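PDB 7AL6: probable hydrolase from Pseudomonas aeruginosa, which is of unknown function but has an alpha/beta hydrolase fold and is probably a hydrolase, perhaps a lipolytic one. Local coordinates for residues Glu7-Ala19 against Ala81-Trp93. Sequence-based numbering, arbitrary orientation.
Sequences EVRISLPHIELAA and ALDVLMVAEQLGW
His14, in the turn between strands 7-11 and 16-22, reaches helix 77-91 and gives its NE2 hydrogen to Asp83 OD1 at 2.8 Å, in a nearly straight bond (164°). The carboxylate oxygen lies in the ring plane and is met on its syn side, though 30° out of the carboxylate plane. A chi1 of 58° places CG between the backbone N and the carbonyl carbon, from where the ring reaches the helix with its NE2 edge. Ile15 CG2 sits above one face of the His14 ring, near its rim. Met86, one turn on, brings SD to 3.4 Å from His14 CE1, a sulfur-aromatic contact at the ring edge, while its methyl CE touches Pro13 CG. Leu12, apolar and branched, spreads CD1 over Met86 CB and CD2 toward Val87 CG2. Val87, branched at CB, meets two strands at once, CG1 against Ile10 CD1 and CG2 3.8 Å from Leu17 CD1. Thus the edge hairpin of the alpha/beta hydrolase sheet packs on a helix flanking that sheet. Gln90 lays its aliphatic CG on Ile10 CG2, and a water links its NE2 to Ser11 N. Further out, Arg69 forms a salt bridge with Asp83 OD2, so both carboxylate oxygens are held.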
loop_
_atom_site.group_PDB
_atom_site.type_symbol
_atom_site.label_atom_id
_atom_site.label_comp_id
_atom_site.label_asym_id
_atom_site.label_seq_id
_atom_site.Cartn_x
_atom_site.Cartn_y
_atom_site.Cartn_z
ATOM N N GLU A 7 -18.573 -4.641 -17.882
ATOM C CA GLU A 7 -18.048 -4.281 -16.557
ATOM C C GLU A 7 -16.549 -4.547 -16.547
ATOM O O GLU A 7 -16.165 -5.655 -16.836
ATOM C CB GLU A 7 -18.849 -5.051 -15.520
ATOM C CG GLU A 7 -18.498 -4.701 -14.113
ATOM C CD GLU A 7 -18.808 -3.275 -13.696
ATOM O OE1 GLU A 7 -17.994 -2.721 -13.005
ATOM O OE2 GLU A 7 -19.824 -2.758 -14.086
ATOM N N VAL A 8 -15.751 -3.564 -16.174
ATOM C CA VAL A 8 -14.273 -3.687 -16.186
ATOM C C VAL A 8 -13.605 -2.958 -15.017
ATOM O O VAL A 8 -14.226 -2.157 -14.380
ATOM C CB VAL A 8 -13.720 -3.133 -17.504
ATOM C CG1 VAL A 8 -14.285 -3.844 -18.709
ATOM C CG2 VAL A 8 -13.959 -1.644 -17.598
ATOM N N ARG A 9 -12.359 -3.321 -14.770
ATOM C CA ARG A 9 -11.423 -2.658 -13.855
ATOM C C ARG A 9 -10.548 -1.796 -14.756
ATOM O O ARG A 9 -10.164 -2.302 -15.805
ATOM C CB ARG A 9 -10.466 -3.627 -13.170
ATOM C CG ARG A 9 -11.128 -4.681 -12.316
ATOM C CD ARG A 9 -12.000 -4.024 -11.294
ATOM N NE ARG A 9 -11.332 -3.581 -10.095
ATOM C CZ ARG A 9 -11.962 -3.010 -9.081
ATOM N NH1 ARG A 9 -13.257 -2.816 -9.146
ATOM N NH2 ARG A 9 -11.306 -2.644 -8.011
ATOM N N ILE A 10 -10.312 -0.539 -14.422
ATOM C CA ILE A 10 -9.404 0.327 -15.209
ATOM C C ILE A 10 -8.194 0.556 -14.319
ATOM O O ILE A 10 -8.355 1.105 -13.252
ATOM C CB ILE A 10 -10.088 1.620 -15.666
ATOM C CG1 ILE A 10 -11.382 1.329 -16.421
ATOM C CG2 ILE A 10 -9.123 2.455 -16.485
ATOM C CD1 ILE A 10 -12.180 2.533 -16.776
ATOM N N SER A 11 -7.033 0.129 -14.771
ATOM C CA SER A 11 -5.811 0.183 -13.969
ATOM C C SER A 11 -5.112 1.508 -14.220
ATOM O O SER A 11 -4.637 1.763 -15.336
ATOM C CB SER A 11 -4.856 -0.960 -14.311
ATOM O OG SER A 11 -5.411 -2.167 -13.840
ATOM N N LEU A 12 -5.055 2.343 -13.197
ATOM C CA LEU A 12 -4.254 3.545 -13.193
ATOM C C LEU A 12 -2.972 3.287 -12.420
ATOM O O LEU A 12 -2.855 2.302 -11.697
ATOM C CB LEU A 12 -5.040 4.695 -12.564
ATOM C CG LEU A 12 -6.467 4.910 -13.099
ATOM C CD1 LEU A 12 -7.064 6.218 -12.490
ATOM C CD2 LEU A 12 -6.531 4.959 -14.598
ATOM N N PRO A 13 -1.974 4.157 -12.559
ATOM C CA PRO A 13 -0.706 3.922 -11.861
ATOM C C PRO A 13 -0.868 3.838 -10.372
ATOM O O PRO A 13 -0.199 3.039 -9.718
ATOM C CB PRO A 13 0.164 5.132 -12.278
ATOM C CG PRO A 13 -0.431 5.592 -13.607
ATOM C CD PRO A 13 -1.919 5.272 -13.529
ATOM N N HIS A 14 -1.792 4.590 -9.799
ATOM C CA HIS A 14 -1.891 4.693 -8.357
ATOM C C HIS A 14 -3.139 4.067 -7.760
ATOM O O HIS A 14 -3.292 4.090 -6.533
ATOM C CB HIS A 14 -1.883 6.184 -7.971
ATOM C CG HIS A 14 -2.986 6.966 -8.620
ATOM N ND1 HIS A 14 -3.039 7.189 -9.983
ATOM C CD2 HIS A 14 -4.092 7.561 -8.098
ATOM C CE1 HIS A 14 -4.126 7.889 -10.270
ATOM N NE2 HIS A 14 -4.771 8.140 -9.141
ATOM N N ILE A 15 -4.096 3.682 -8.573
ATOM C CA ILE A 15 -5.375 3.132 -8.067
ATOM C C ILE A 15 -6.036 2.339 -9.179
ATOM O O ILE A 15 -5.801 2.626 -10.326
ATOM C CB ILE A 15 -6.281 4.280 -7.580
ATOM C CG1 ILE A 15 -7.409 3.808 -6.667
ATOM C CG2 ILE A 15 -6.809 5.059 -8.758
ATOM C CD1 ILE A 15 -8.127 4.908 -5.936
ATOM N N GLU A 16 -6.900 1.428 -8.811
ATOM C CA GLU A 16 -7.678 0.627 -9.754
ATOM C C GLU A 16 -9.138 1.058 -9.618
ATOM O O GLU A 16 -9.643 0.986 -8.532
ATOM C CB GLU A 16 -7.466 -0.828 -9.417
ATOM C CG GLU A 16 -7.732 -1.716 -10.567
ATOM C CD GLU A 16 -7.526 -3.154 -10.181
ATOM O OE1 GLU A 16 -6.405 -3.612 -10.254
ATOM O OE2 GLU A 16 -8.508 -3.758 -9.784
ATOM N N LEU A 17 -9.794 1.458 -10.692
ATOM C CA LEU A 17 -11.188 1.926 -10.626
ATOM C C LEU A 17 -12.082 0.953 -11.367
ATOM O O LEU A 17 -11.597 0.215 -12.176
ATOM C CB LEU A 17 -11.321 3.309 -11.260
ATOM C CG LEU A 17 -10.471 4.413 -10.658
ATOM C CD1 LEU A 17 -10.669 5.691 -11.427
ATOM C CD2 LEU A 17 -10.783 4.605 -9.196
ATOM N N ALA A 18 -13.342 0.943 -11.012
ATOM C CA ALA A 18 -14.345 0.161 -11.712
ATOM C C ALA A 18 -15.165 1.052 -12.632
ATOM O O ALA A 18 -15.384 2.236 -12.342
ATOM C CB ALA A 18 -15.277 -0.535 -10.712
ATOM N N ALA A 19 -15.650 0.465 -13.725
ATOM C CA ALA A 19 -16.527 1.191 -14.640
ATOM C C ALA A 19 -17.496 0.239 -15.330
ATOM O O ALA A 19 -17.177 -0.931 -15.576
ATOM C CB ALA A 19 -15.751 1.919 -15.722
ATOM N N ALA A 81 -10.252 14.748 -10.548
ATOM C CA ALA A 81 -9.969 15.218 -11.904
ATOM C C ALA A 81 -8.777 14.492 -12.486
ATOM O O ALA A 81 -8.792 14.086 -13.652
ATOM C CB ALA A 81 -9.701 16.728 -11.886
ATOM N N LEU A 82 -7.705 14.357 -11.696
ATOM C CA LEU A 82 -6.552 13.601 -12.170
ATOM C C LEU A 82 -6.953 12.167 -12.526
ATOM O O LEU A 82 -6.564 11.652 -13.585
ATOM C CB LEU A 82 -5.446 13.639 -11.102
ATOM C CG LEU A 82 -4.173 12.840 -11.465
ATOM C CD1 LEU A 82 -3.532 13.338 -12.777
ATOM C CD2 LEU A 82 -3.161 12.834 -10.362
ATOM N N ASP A 83 -7.738 11.501 -11.652
ATOM C CA ASP A 83 -8.185 10.121 -11.936
ATOM C C ASP A 83 -8.881 10.015 -13.293
ATOM O O ASP A 83 -8.620 9.098 -14.075
ATOM C CB ASP A 83 -9.142 9.607 -10.854
ATOM C CG ASP A 83 -8.480 9.477 -9.496
ATOM O OD1 ASP A 83 -7.234 9.516 -9.395
ATOM O OD2 ASP A 83 -9.217 9.278 -8.538
ATOM N N VAL A 84 -9.795 10.947 -13.570
ATOM C CA VAL A 84 -10.555 10.909 -14.820
ATOM C C VAL A 84 -9.626 11.072 -16.011
ATOM O O VAL A 84 -9.716 10.339 -16.999
ATOM C CB VAL A 84 -11.647 11.996 -14.785
ATOM C CG1 VAL A 84 -12.361 12.078 -16.109
ATOM C CG2 VAL A 84 -12.661 11.676 -13.666
ATOM N N LEU A 85 -8.666 11.982 -15.918
ATOM C CA LEU A 85 -7.666 12.224 -16.984
ATOM C C LEU A 85 -6.861 10.940 -17.228
ATOM O O LEU A 85 -6.655 10.579 -18.348
ATOM C CB LEU A 85 -6.766 13.378 -16.545
ATOM C CG LEU A 85 -5.689 13.779 -17.535
ATOM C CD1 LEU A 85 -6.291 14.187 -18.854
ATOM C CD2 LEU A 85 -4.832 14.892 -16.982
ATOM N N MET A 86 -6.452 10.264 -16.174
ATOM C CA MET A 86 -5.685 9.005 -16.267
ATOM C C MET A 86 -6.569 7.892 -16.834
ATOM O O MET A 86 -6.039 7.035 -17.481
ATOM C CB MET A 86 -5.051 8.659 -14.927
ATOM C CG MET A 86 -3.964 9.638 -14.603
ATOM S SD MET A 86 -3.027 9.270 -13.173
ATOM C CE MET A 86 -1.374 9.618 -13.741
ATOM N N VAL A 87 -7.865 7.892 -16.539
ATOM C CA VAL A 87 -8.796 6.889 -17.107
ATOM C C VAL A 87 -8.800 7.072 -18.624
ATOM O O VAL A 87 -8.634 6.105 -19.318
ATOM C CB VAL A 87 -10.216 7.006 -16.533
ATOM C CG1 VAL A 87 -11.217 6.349 -17.453
ATOM C CG2 VAL A 87 -10.317 6.437 -15.136
ATOM N N ALA A 88 -8.924 8.299 -19.105
ATOM C CA ALA A 88 -8.867 8.568 -20.544
ATOM C C ALA A 88 -7.541 8.106 -21.153
ATOM O O ALA A 88 -7.532 7.450 -22.199
ATOM C CB ALA A 88 -9.082 10.066 -20.826
ATOM N N GLU A 89 -6.412 8.416 -20.499
ATOM C CA GLU A 89 -5.128 7.900 -20.978
ATOM C C GLU A 89 -5.152 6.390 -21.095
ATOM O O GLU A 89 -4.669 5.827 -22.080
ATOM C CB GLU A 89 -3.990 8.306 -20.047
ATOM C CG GLU A 89 -3.819 9.800 -19.954
ATOM C CD GLU A 89 -3.040 10.337 -21.122
ATOM O OE1 GLU A 89 -1.885 9.916 -21.275
ATOM O OE2 GLU A 89 -3.596 11.148 -21.885
ATOM N N GLN A 90 -5.671 5.700 -20.057
ATOM C CA GLN A 90 -5.628 4.242 -20.053
ATOM C C GLN A 90 -6.560 3.651 -21.093
ATOM O O GLN A 90 -6.310 2.551 -21.597
ATOM C CB GLN A 90 -5.937 3.724 -18.639
ATOM C CG GLN A 90 -5.871 2.221 -18.476
ATOM C CD GLN A 90 -4.457 1.658 -18.669
ATOM O OE1 GLN A 90 -3.495 2.389 -18.687
ATOM N NE2 GLN A 90 -4.360 0.358 -18.817
ATOM N N LEU A 91 -7.576 4.384 -21.505
ATOM C CA LEU A 91 -8.463 3.934 -22.567
ATOM C C LEU A 91 -7.924 4.302 -23.944
ATOM O O LEU A 91 -8.459 3.846 -24.958
ATOM C CB LEU A 91 -9.863 4.559 -22.421
ATOM C CG LEU A 91 -10.621 4.336 -21.128
ATOM C CD1 LEU A 91 -11.870 5.189 -21.117
ATOM C CD2 LEU A 91 -10.970 2.888 -21.009
ATOM N N GLY A 92 -6.884 5.103 -23.999
ATOM C CA GLY A 92 -6.391 5.571 -25.280
ATOM C C GLY A 92 -7.127 6.757 -25.856
ATOM O O GLY A 92 -7.042 6.980 -27.062
ATOM N N TRP A 93 -7.837 7.530 -25.030
ATOM C CA TRP A 93 -8.701 8.620 -25.487
ATOM C C TRP A 93 -7.929 9.938 -25.415
ATOM O O TRP A 93 -7.677 10.466 -24.328
ATOM C CB TRP A 93 -9.967 8.703 -24.638
ATOM C CG TRP A 93 -10.957 7.611 -24.919
ATOM C CD1 TRP A 93 -10.810 6.584 -25.812
ATOM C CD2 TRP A 93 -12.262 7.452 -24.332
ATOM N NE1 TRP A 93 -11.940 5.787 -25.809
ATOM C CE2 TRP A 93 -12.841 6.304 -24.907
ATOM C CE3 TRP A 93 -12.990 8.170 -23.374
ATOM C CZ2 TRP A 93 -14.108 5.850 -24.557
ATOM C CZ3 TRP A 93 -14.249 7.726 -23.046
ATOM C CH2 TRP A 93 -14.807 6.585 -23.658
HETATM O O HOH W 1 -6.929 -1.090 -17.423
#